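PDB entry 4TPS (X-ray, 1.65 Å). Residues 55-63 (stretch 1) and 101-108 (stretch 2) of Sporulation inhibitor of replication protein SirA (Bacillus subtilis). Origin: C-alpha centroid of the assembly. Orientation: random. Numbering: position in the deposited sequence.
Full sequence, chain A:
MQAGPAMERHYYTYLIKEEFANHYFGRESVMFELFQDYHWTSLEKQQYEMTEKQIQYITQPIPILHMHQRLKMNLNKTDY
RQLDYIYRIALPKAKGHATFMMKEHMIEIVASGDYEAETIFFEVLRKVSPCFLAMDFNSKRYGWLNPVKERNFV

Stretch 1 55-63: IQYITQPIP
Stretch 2, residues 101-108: MMKEHMIE

Residues 55-63 of SirA leave a helix as an extended segment that packs against the tip of a β-hairpin formed by residues 101-108. Ile 55 to Tyr 57 are helical (phi/psi near -60/-40), Ile 58 is at -92/-3, and Thr 59 (-118/162) and Gln 60 (-107/151) are extended; Pro 61 (-60/145) and Ile 62 (-69/136) prolong the extension to Pro 63 (-83/88), the N-cap of a following helix. In the hairpin, strands 101-103 and 106-108 are joined by a type II' turn from Lys 103 to Met 106, with Glu 104 at 54/-107 and His 105 at -109/8. Lys 103 N to Met 106 O and Met 106 N to Lys 103 O, both 2.9 Å, close the turn; Met 101 N to Glu 108 O (2.8 Å) and Glu 108 N to Met 101 O (2.9 Å) pair the strands farther out. The register is set by Pro 61 CA and His 105 CA, 4.5 Å apart.

One direct backbone hydrogen bond joins the stretches: Ile 62 N donates to Glu 104 O at 2.9 Å, nearly straight at 169°. Pro 61 has no amide hydrogen to donate; its CA lies 3.7 Å from Glu 104 O. Two waters add bridges, water 1 between Gln 60 O (2.7 Å) and His 105 O (2.5 Å), water 2 between Ile 62 O (2.9 Å) and Glu 104 O (2.8 Å).

His 105 (chi1 -74°, m; chi2 -140°) starts sideways, but the end of its side chain comes nearer, bringing the ring to Thr 59. Its ND1 donates to Thr 59 OG1 at 2.7 Å, in a contact at the ring edge. Thr 59 has chi1 p and its CB toward the hairpin; its OG1 in turn donates a hydrogen bond to Ile 55 O (2.7 Å), so this buried hydroxyl both accepts and donates. Gln 60 O and Pro 61 CA lie over one ring face, the latter 3.8 Å from His 105 CD2; Gln 56 O is 3.6 Å from His 105 CE1.

Ile 62 (m, m), buried with its CB toward the hairpin, supplies the apolar contact. Its CG1 lies 3.8 Å from both His 105 C and Met 106 N, its CD1 4.0 Å from Ile 107 CD1 (m, t), and its CG2 4.3 Å from Met 102 SD. Met 102 (p, t, t) suits this buried place with a long unbranched chain. Glu 104 and Lys 103 point their CA-to-CB bonds away from stretch 1, and both residues are exposed, where charged side chains can meet solvent. In all, 399 Å² is buried, with His 105 and Ile 62 most covered.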

# COMPACT_ATOMS: atom_id res chain seq x y z
N ILE A 55 -1.77 -0.79 3.64
CA ILE A 55 -0.38 -0.93 3.16
C ILE A 55 0.06 -2.37 3.05
O ILE A 55 0.63 -2.78 2.02
CB ILE A 55 0.57 -0.10 4.05
CG1 ILE A 55 0.36 1.37 3.69
CG2 ILE A 55 2.02 -0.53 3.86
CD1 ILE A 55 1.05 2.30 4.65
N GLN A 56 -0.26 -3.19 4.04
CA GLN A 56 0.06 -4.62 3.99
C GLN A 56 -0.61 -5.32 2.75
O GLN A 56 -0.01 -6.14 2.07
CB GLN A 56 -0.36 -5.29 5.32
CG GLN A 56 0.50 -4.82 6.53
CD GLN A 56 0.03 -5.28 7.93
OE1 GLN A 56 -1.14 -5.69 8.17
NE2 GLN A 56 0.95 -5.21 8.89
N TYR A 57 -1.85 -4.94 2.48
CA TYR A 57 -2.61 -5.51 1.39
C TYR A 57 -2.08 -5.17 0.01
O TYR A 57 -2.04 -6.03 -0.89
CB TYR A 57 -4.09 -5.15 1.57
CG TYR A 57 -5.02 -5.93 0.63
CD1 TYR A 57 -5.20 -5.55 -0.69
CD2 TYR A 57 -5.70 -7.04 1.08
CE1 TYR A 57 -6.06 -6.30 -1.55
CE2 TYR A 57 -6.55 -7.76 0.26
CZ TYR A 57 -6.73 -7.40 -1.04
OH TYR A 57 -7.58 -8.06 -1.89
N ILE A 58 -1.64 -3.92 -0.20
CA ILE A 58 -1.30 -3.47 -1.54
C ILE A 58 0.18 -3.68 -1.90
O ILE A 58 0.57 -3.37 -2.99
CB ILE A 58 -1.67 -1.97 -1.77
CG1 ILE A 58 -0.75 -1.02 -0.96
CG2 ILE A 58 -3.16 -1.72 -1.42
CD1 ILE A 58 -0.92 0.43 -1.40
N THR A 59 0.96 -4.18 -0.95
CA THR A 59 2.37 -4.39 -1.16
C THR A 59 2.73 -5.87 -1.06
O THR A 59 1.99 -6.69 -0.47
CB THR A 59 3.21 -3.55 -0.16
OG1 THR A 59 2.95 -3.94 1.18
CG2 THR A 59 2.94 -2.07 -0.30
N GLN A 60 3.91 -6.21 -1.60
CA GLN A 60 4.45 -7.57 -1.57
C GLN A 60 5.58 -7.64 -0.57
O GLN A 60 6.30 -6.65 -0.39
CB GLN A 60 5.01 -7.96 -2.95
CG GLN A 60 3.95 -7.85 -4.03
CD GLN A 60 4.32 -8.56 -5.32
OE1 GLN A 60 5.45 -8.79 -5.58
NE2 GLN A 60 3.32 -8.94 -6.10
N PRO A 61 5.79 -8.81 0.02
CA PRO A 61 6.99 -8.99 0.85
C PRO A 61 8.26 -8.78 -0.01
O PRO A 61 8.31 -9.18 -1.20
CB PRO A 61 6.90 -10.43 1.33
CG PRO A 61 5.61 -10.95 0.92
CD PRO A 61 4.96 -10.03 -0.07
N ILE A 62 9.28 -8.20 0.61
CA ILE A 62 10.56 -8.06 -0.12
C ILE A 62 11.16 -9.49 -0.29
O ILE A 62 11.13 -10.25 0.62
CB ILE A 62 11.52 -7.14 0.66
CG1 ILE A 62 10.91 -5.73 0.90
CG2 ILE A 62 12.86 -7.05 -0.02
CD1 ILE A 62 10.41 -4.99 -0.34
N PRO A 63 11.68 -9.86 -1.49
CA PRO A 63 12.25 -11.23 -1.65
C PRO A 63 13.66 -11.24 -1.13
O PRO A 63 14.60 -10.93 -1.84
CB PRO A 63 12.14 -11.48 -3.19
CG PRO A 63 12.20 -10.08 -3.75
CD PRO A 63 11.57 -9.14 -2.77
N MET A 101 18.52 -0.96 3.95
CA MET A 101 17.97 -1.85 4.97
C MET A 101 16.71 -2.53 4.40
O MET A 101 15.80 -1.86 3.93
CB MET A 101 17.56 -1.01 6.19
CG MET A 101 18.69 -0.12 6.70
SD MET A 101 18.36 1.14 7.97
CE MET A 101 19.04 0.23 9.38
N MET A 102 16.64 -3.85 4.46
CA MET A 102 15.45 -4.55 4.01
C MET A 102 14.79 -5.33 5.12
O MET A 102 15.41 -6.17 5.76
CB MET A 102 15.76 -5.40 2.76
CG MET A 102 16.70 -6.50 2.92
SD MET A 102 16.90 -7.33 1.32
CE MET A 102 18.44 -8.16 1.73
N LYS A 103 13.48 -5.11 5.28
CA LYS A 103 12.72 -5.79 6.32
C LYS A 103 11.29 -5.95 5.99
O LYS A 103 10.60 -4.94 5.83
CB LYS A 103 12.81 -5.02 7.67
CG LYS A 103 12.43 -5.84 8.89
CD LYS A 103 12.58 -4.96 10.13
CE LYS A 103 11.98 -5.60 11.37
NZ LYS A 103 12.89 -6.61 11.96
N GLU A 104 10.78 -7.20 6.09
CA GLU A 104 9.36 -7.45 5.85
C GLU A 104 8.87 -6.91 4.48
O GLU A 104 9.17 -7.54 3.42
CB GLU A 104 8.51 -7.06 7.11
CG GLU A 104 8.70 -8.13 8.19
CD GLU A 104 8.47 -7.69 9.62
OE1 GLU A 104 9.21 -8.18 10.51
OE2 GLU A 104 7.53 -6.91 9.85
N HIS A 105 8.09 -5.82 4.47
CA HIS A 105 7.58 -5.28 3.24
C HIS A 105 8.24 -4.00 2.91
O HIS A 105 7.86 -3.41 1.94
CB HIS A 105 6.04 -4.96 3.24
CG HIS A 105 5.15 -6.15 3.16
ND1 HIS A 105 4.00 -6.14 2.39
CD2 HIS A 105 5.21 -7.37 3.74
CE1 HIS A 105 3.37 -7.29 2.53
NE2 HIS A 105 4.09 -8.06 3.33
N MET A 106 9.30 -3.59 3.61
CA MET A 106 9.81 -2.23 3.39
C MET A 106 11.33 -2.32 3.14
O MET A 106 12.02 -3.09 3.82
CB MET A 106 9.50 -1.28 4.58
CG MET A 106 10.27 0.07 4.70
SD MET A 106 9.79 0.81 6.31
CE MET A 106 10.97 -0.00 7.39
N ILE A 107 11.80 -1.48 2.25
CA ILE A 107 13.24 -1.13 2.14
C ILE A 107 13.45 0.34 2.53
O ILE A 107 12.70 1.20 2.12
CB ILE A 107 13.72 -1.36 0.69
CG1 ILE A 107 13.82 -2.87 0.47
CG2 ILE A 107 15.11 -0.77 0.46
CD1 ILE A 107 13.95 -3.25 -0.98
N GLU A 108 14.50 0.63 3.28
CA GLU A 108 14.81 2.00 3.62
C GLU A 108 16.22 2.23 3.12
O GLU A 108 17.13 1.40 3.32
CB GLU A 108 14.81 2.23 5.09
CG GLU A 108 13.56 2.60 5.77
CD GLU A 108 13.85 3.10 7.18
OE1 GLU A 108 14.43 4.20 7.44
OE2 GLU A 108 13.55 2.33 8.03
O HOH W 1 6.71 -3.94 -0.21
O HOH W 2 10.21 -10.14 3.34